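Local structure of 26.7 kDa salivary protein (Phlebotomus duboscqi, 6MT7) at residues D9-W13 against Y163-L167; Q189-C193 against C212-H216. The protein binds and sequesters cysteinyl leukotrienes and a thromboxane A2 analogue, thereby countering host responses, including platelet aggregation, while female sand flies feed on blood. The contacts are given in a common frame with arbitrary orientation. Numbering follows the deposited sequence.

Contact 1 (D9-W13 against Y163-L167)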
loop_
_atom_site.group_PDB
_atom_site.type_symbol
_atom_site.label_atom_id
_atom_site.label_comp_id
_atom_site.label_asym_id
_atom_site.label_seq_id
_atom_site.Cartn_x
_atom_site.Cartn_y
_atom_site.Cartn_z
ATOM N N ASP A 9 7.712 1.648 -5.423
ATOM C CA ASP A 9 6.330 1.828 -5.861
ATOM C C ASP A 9 5.364 1.364 -4.782
ATOM O O ASP A 9 4.315 1.987 -4.552
ATOM C CB ASP A 9 6.096 1.053 -7.159
ATOM C CG ASP A 9 4.640 1.086 -7.613
ATOM O OD1 ASP A 9 4.184 2.171 -8.012
ATOM O OD2 ASP A 9 3.965 0.031 -7.570
ATOM N N GLN A 10 5.703 0.267 -4.111
ATOM C CA GLN A 10 4.815 -0.286 -3.097
ATOM C C GLN A 10 4.770 0.598 -1.858
ATOM O O GLN A 10 3.724 0.706 -1.207
ATOM C CB GLN A 10 5.269 -1.699 -2.738
ATOM C CG GLN A 10 5.042 -2.698 -3.876
ATOM C CD GLN A 10 5.775 -4.007 -3.662
ATOM O OE1 GLN A 10 6.831 -4.056 -3.011
ATOM N NE2 GLN A 10 5.216 -5.082 -4.202
ATOM N N THR A 11 5.900 1.217 -1.496
ATOM C CA THR A 11 5.869 2.139 -0.367
ATOM C C THR A 11 5.145 3.418 -0.751
ATOM O O THR A 11 4.325 3.924 0.020
ATOM C CB THR A 11 7.286 2.450 0.135
ATOM O OG1 THR A 11 8.036 3.087 -0.903
ATOM C CG2 THR A 11 8.008 1.159 0.564
ATOM N N PHE A 12 5.418 3.940 -1.953
ATOM C CA PHE A 12 4.721 5.136 -2.422
ATOM C C PHE A 12 3.209 4.926 -2.415
ATOM O O PHE A 12 2.448 5.788 -1.948
ATOM C CB PHE A 12 5.211 5.484 -3.829
ATOM C CG PHE A 12 4.768 6.827 -4.327
ATOM C CD1 PHE A 12 4.951 7.968 -3.569
ATOM C CD2 PHE A 12 4.186 6.945 -5.587
ATOM C CE1 PHE A 12 4.545 9.212 -4.058
ATOM C CE2 PHE A 12 3.790 8.171 -6.075
ATOM C CZ PHE A 12 3.968 9.307 -5.312
ATOM N N TRP A 13 2.753 3.775 -2.932
ATOM C CA TRP A 13 1.321 3.494 -2.963
ATOM C C TRP A 13 0.726 3.493 -1.562
ATOM O O TRP A 13 -0.369 4.027 -1.347
ATOM C CB TRP A 13 1.035 2.158 -3.658
ATOM C CG TRP A 13 -0.424 1.824 -3.619
ATOM C CD1 TRP A 13 -1.402 2.301 -4.446
ATOM C CD2 TRP A 13 -1.082 0.972 -2.669
ATOM N NE1 TRP A 13 -2.628 1.795 -4.071
ATOM C CE2 TRP A 13 -2.457 0.977 -2.984
ATOM C CE3 TRP A 13 -0.638 0.208 -1.582
ATOM C CZ2 TRP A 13 -3.387 0.248 -2.258
ATOM C CZ3 TRP A 13 -1.565 -0.522 -0.866
ATOM C CH2 TRP A 13 -2.926 -0.492 -1.207
ATOM N N TYR A 163 -3.568 -5.344 -10.485
ATOM C CA TYR A 163 -2.434 -5.230 -9.574
ATOM C C TYR A 163 -2.221 -3.774 -9.148
ATOM O O TYR A 163 -2.089 -3.478 -7.955
ATOM C CB TYR A 163 -1.157 -5.800 -10.216
ATOM C CG TYR A 163 0.048 -5.472 -9.367
ATOM C CD1 TYR A 163 0.338 -6.216 -8.233
ATOM C CD2 TYR A 163 0.859 -4.374 -9.661
ATOM C CE1 TYR A 163 1.402 -5.890 -7.419
ATOM C CE2 TYR A 163 1.919 -4.031 -8.844
ATOM C CZ TYR A 163 2.191 -4.797 -7.728
ATOM O OH TYR A 163 3.250 -4.474 -6.910
ATOM N N TYR A 164 -2.200 -2.841 -10.102
ATOM C CA TYR A 164 -1.869 -1.470 -9.726
ATOM C C TYR A 164 -3.007 -0.781 -8.983
ATOM O O TYR A 164 -2.758 0.140 -8.194
ATOM C CB TYR A 164 -1.441 -0.675 -10.962
ATOM C CG TYR A 164 -0.004 -0.981 -11.296
ATOM C CD1 TYR A 164 1.032 -0.439 -10.545
ATOM C CD2 TYR A 164 0.316 -1.864 -12.310
ATOM C CE1 TYR A 164 2.359 -0.734 -10.829
ATOM C CE2 TYR A 164 1.636 -2.174 -12.595
ATOM C CZ TYR A 164 2.651 -1.608 -11.851
ATOM O OH TYR A 164 3.964 -1.916 -12.138
ATOM N N TYR A 165 -4.251 -1.209 -9.201
ATOM C CA TYR A 165 -5.346 -0.771 -8.338
ATOM C C TYR A 165 -5.312 -1.442 -6.970
ATOM O O TYR A 165 -6.113 -1.080 -6.105
ATOM C CB TYR A 165 -6.696 -1.071 -8.979
ATOM C CG TYR A 165 -6.980 -0.332 -10.260
ATOM C CD1 TYR A 165 -6.540 0.971 -10.461
ATOM C CD2 TYR A 165 -7.717 -0.942 -11.266
ATOM C CE1 TYR A 165 -6.827 1.649 -11.658
ATOM C CE2 TYR A 165 -8.003 -0.284 -12.456
ATOM C CZ TYR A 165 -7.558 1.002 -12.647
ATOM O OH TYR A 165 -7.858 1.635 -13.841
ATOM N N ARG A 166 -4.401 -2.398 -6.764
ATOM C CA ARG A 166 -4.298 -3.166 -5.523
ATOM C C ARG A 166 -5.607 -3.880 -5.202
ATOM O O ARG A 166 -6.040 -3.955 -4.047
ATOM C CB ARG A 166 -3.824 -2.303 -4.350
ATOM C CG ARG A 166 -2.292 -2.294 -4.200
ATOM C CD ARG A 166 -1.637 -1.505 -5.341
ATOM N NE ARG A 166 -0.177 -1.450 -5.226
ATOM C CZ ARG A 166 0.607 -0.723 -6.023
ATOM N NH1 ARG A 166 0.085 0.010 -7.003
ATOM N NH2 ARG A 166 1.921 -0.710 -5.837
ATOM N N LEU A 167 -6.235 -4.433 -6.240
ATOM C CA LEU A 167 -7.269 -5.435 -6.019
ATOM C C LEU A 167 -6.648 -6.795 -5.720
ATOM O O LEU A 167 -7.223 -7.581 -4.958
ATOM C CB LEU A 167 -8.188 -5.530 -7.237
ATOM C CG LEU A 167 -8.786 -4.191 -7.682
ATOM C CD1 LEU A 167 -9.666 -4.364 -8.917
ATOM C CD2 LEU A 167 -9.560 -3.557 -6.545
HETATM O O HOH W 1 4.921 -2.551 -7.453
HETATM O O HOH W 2 -4.386 2.244 -6.964
#
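Arg166, just beyond the C-terminal end of helix 159-164, reaches across to helix 8-21 and is held there by two side chains one helical turn apart, Asp9 and Trp13. Its backbone has a positive phi (57°) and its N bonds Tyr163 O at 2.8 Å, part of the Schellman motif that ends the helix and turns the side chain toward the partner. The guanidinium lies flat on the Trp13 indole, planes 3° apart, with Arg166 CZ 4.0 Å from the centroid of the five-membered ring, a cation-pi stack; farther back, Arg166 CG sits 3.4 Å from the centroid of the six-membered ring in a CH-pi contact. Stacking leaves the guanidinium edge available: Arg166 NH2 forms a salt bridge with Asp9 OD2 at 2.8 Å, and Arg166 NH1 bonds Tyr164 O at 3.1 Å. A water links Asp9 OD2 (2.8 Å) with Tyr163 OH (2.6 Å), the latter hydroxyl also bonding Glu170. Tyr231 at the C-terminus completes the cluster, its OH bonding both Asp9 OD1 and Arg166 NH1 and its ring meeting Trp13 edge-to-face. The contact joins the N-terminal PBP/GOBP-type domain to the C-terminal part of the two-domain D7 protein. The arginine has its charge met at the edge by a carboxylate and one face covered by the indole, so this junction rests on a buried ion pair and a stack.

Contact 2 (Q189-C193 against C212-H216)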
loop_
_atom_site.group_PDB
_atom_site.type_symbol
_atom_site.label_atom_id
_atom_site.label_comp_id
_atom_site.label_asym_id
_atom_site.label_seq_id
_atom_site.Cartn_x
_atom_site.Cartn_y
_atom_site.Cartn_z
ATOM N N GLN A 189 -19.547 -5.153 -0.183
ATOM C CA GLN A 189 -19.389 -5.354 -1.619
ATOM C C GLN A 189 -17.987 -5.844 -1.939
ATOM O O GLN A 189 -17.807 -6.817 -2.680
ATOM C CB GLN A 189 -19.710 -4.060 -2.371
ATOM C CG GLN A 189 -21.212 -3.765 -2.383
ATOM C CD GLN A 189 -21.526 -2.290 -2.497
ATOM O OE1 GLN A 189 -20.696 -1.505 -2.938
ATOM N NE2 GLN A 189 -22.729 -1.904 -2.082
ATOM N N PHE A 190 -16.975 -5.203 -1.358
ATOM C CA PHE A 190 -15.614 -5.637 -1.640
ATOM C C PHE A 190 -15.391 -7.071 -1.181
ATOM O O PHE A 190 -14.789 -7.875 -1.906
ATOM C CB PHE A 190 -14.600 -4.707 -0.986
ATOM C CG PHE A 190 -13.203 -4.940 -1.462
ATOM C CD1 PHE A 190 -12.764 -4.374 -2.653
ATOM C CD2 PHE A 190 -12.333 -5.741 -0.738
ATOM C CE1 PHE A 190 -11.456 -4.607 -3.111
ATOM C CE2 PHE A 190 -11.039 -5.971 -1.191
ATOM C CZ PHE A 190 -10.607 -5.411 -2.378
ATOM N N ALA A 191 -15.871 -7.405 0.027
ATOM C CA ALA A 191 -15.758 -8.776 0.521
ATOM C C ALA A 191 -16.407 -9.768 -0.431
ATOM O O ALA A 191 -15.888 -10.874 -0.633
ATOM C CB ALA A 191 -16.398 -8.903 1.909
ATOM N N SER A 192 -17.561 -9.409 -1.005
ATOM C CA SER A 192 -18.206 -10.320 -1.945
ATOM C C SER A 192 -17.346 -10.542 -3.186
ATOM O O SER A 192 -17.330 -11.650 -3.732
ATOM C CB SER A 192 -19.604 -9.809 -2.329
ATOM O OG SER A 192 -19.533 -8.698 -3.211
ATOM N N CYS A 193 -16.606 -9.519 -3.627
ATOM C CA CYS A 193 -15.692 -9.705 -4.757
ATOM C C CYS A 193 -14.540 -10.634 -4.399
ATOM O O CYS A 193 -14.156 -11.492 -5.203
ATOM C CB CYS A 193 -15.149 -8.358 -5.227
ATOM S SG CYS A 193 -16.437 -7.284 -5.857
ATOM N N CYS A 212 -15.870 -7.443 -10.910
ATOM C CA CYS A 212 -16.798 -7.382 -9.784
ATOM C C CYS A 212 -16.867 -5.979 -9.198
ATOM O O CYS A 212 -17.961 -5.480 -8.898
ATOM C CB CYS A 212 -16.392 -8.391 -8.708
ATOM S SG CYS A 212 -17.461 -8.396 -7.248
ATOM N N VAL A 213 -15.714 -5.326 -9.025
ATOM C CA VAL A 213 -15.717 -3.961 -8.508
ATOM C C VAL A 213 -16.434 -3.037 -9.486
ATOM O O VAL A 213 -17.253 -2.201 -9.090
ATOM C CB VAL A 213 -14.276 -3.486 -8.226
ATOM C CG1 VAL A 213 -14.245 -1.980 -7.953
ATOM C CG2 VAL A 213 -13.673 -4.246 -7.034
ATOM N N GLU A 214 -16.155 -3.194 -10.782
ATOM C CA GLU A 214 -16.780 -2.331 -11.778
ATOM C C GLU A 214 -18.288 -2.521 -11.812
ATOM O O GLU A 214 -19.031 -1.560 -12.040
ATOM C CB GLU A 214 -16.178 -2.607 -13.153
ATOM C CG GLU A 214 -16.588 -1.598 -14.210
ATOM C CD GLU A 214 -15.813 -1.771 -15.502
ATOM O OE1 GLU A 214 -15.676 -2.925 -15.967
ATOM O OE2 GLU A 214 -15.334 -0.754 -16.043
ATOM N N LYS A 215 -18.756 -3.749 -11.582
ATOM C CA LYS A 215 -20.194 -3.992 -11.544
ATOM C C LYS A 215 -20.852 -3.257 -10.380
ATOM O O LYS A 215 -21.971 -2.747 -10.514
ATOM C CB LYS A 215 -20.466 -5.494 -11.466
ATOM C CG LYS A 215 -21.940 -5.857 -11.555
ATOM C CD LYS A 215 -22.215 -6.782 -12.731
ATOM C CE LYS A 215 -23.696 -7.131 -12.835
ATOM N NZ LYS A 215 -24.379 -6.363 -13.914
ATOM N N HIS A 216 -20.170 -3.179 -9.234
ATOM C CA HIS A 216 -20.744 -2.485 -8.087
ATOM C C HIS A 216 -20.790 -0.981 -8.317
ATOM O O HIS A 216 -21.791 -0.329 -7.990
ATOM C CB HIS A 216 -19.959 -2.814 -6.817
ATOM C CG HIS A 216 -20.200 -4.197 -6.305
ATOM N ND1 HIS A 216 -21.452 -4.645 -5.940
ATOM C CD2 HIS A 216 -19.355 -5.233 -6.099
ATOM C CE1 HIS A 216 -21.367 -5.900 -5.533
ATOM N NE2 HIS A 216 -20.104 -6.278 -5.617
HETATM O O HOH W 3 -20.618 -9.283 -5.851
#
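A disulfide ties helix 187-196 to helix 203-216, which run nearly antiparallel, the axes of the two short segments 149° apart and 9.7 Å at closest approach. This covalently linked helix pair belongs to the C-terminal part of the two-domain D7 protein, away from the ligand pocket. Cys193 uses an m rotamer and Cys212 a t rotamer; with chi3 at -77°, Cys193 SG and Cys212 SG join at 2.1 Å and draw the two CA atoms to 5.6 Å. One turn along from Cys212, His216 adopts chi1 m, which sets its imidazole beside the bridge, edge toward Cys193 SG and one face toward Gln189. Gln189 CB stands 3.8 Å from the centroid of that ring, 3° off its normal, a CH-pi contact, while Cys193 SG lies 4.5 Å from the centroid. Ser192, in the p rotamer, folds its hydroxyl back onto its own helix, Ser192 OG donating to Gln189 O at 2.6 Å; Ser192 OG in turn accepts a weak bond from His216 NE2 at 3.5 Å, and a water bridges Ser192 OG (2.9 Å) and His216 NE2 (3.1 Å). On the buried flank Phe190 sends its ring to Val213, with Phe190 CD1 to Val213 CG2 at 4.5 Å, and Ile185 and Met209 fill in around it. The covalent link fixes the spacing while polar bonds between the helices are weak or water-mediated, so the disulfide is the chief tie between them.

In the fold
Contact 1 lies near the centre of the chain, about 5 Å from it, and joins the N-terminal helix 8-21 to the end of helix 159-164, 150 residues later. Contact 2, about 19 Å from that centre and partly buried, joins two helices close in sequence within the C-terminal part. No helix is shared, but the two meet physically: Leu167 CD2 lies 4.1 Å from Phe190 CE1 and 4.2 Å from Val213 CG2, so the loop carrying the arginine of contact 1 rests on the apolar flank of contact 2. Charge and aromatic stacking hold the buried junction between domains; a covalent bridge holds the peripheral helix pair within one.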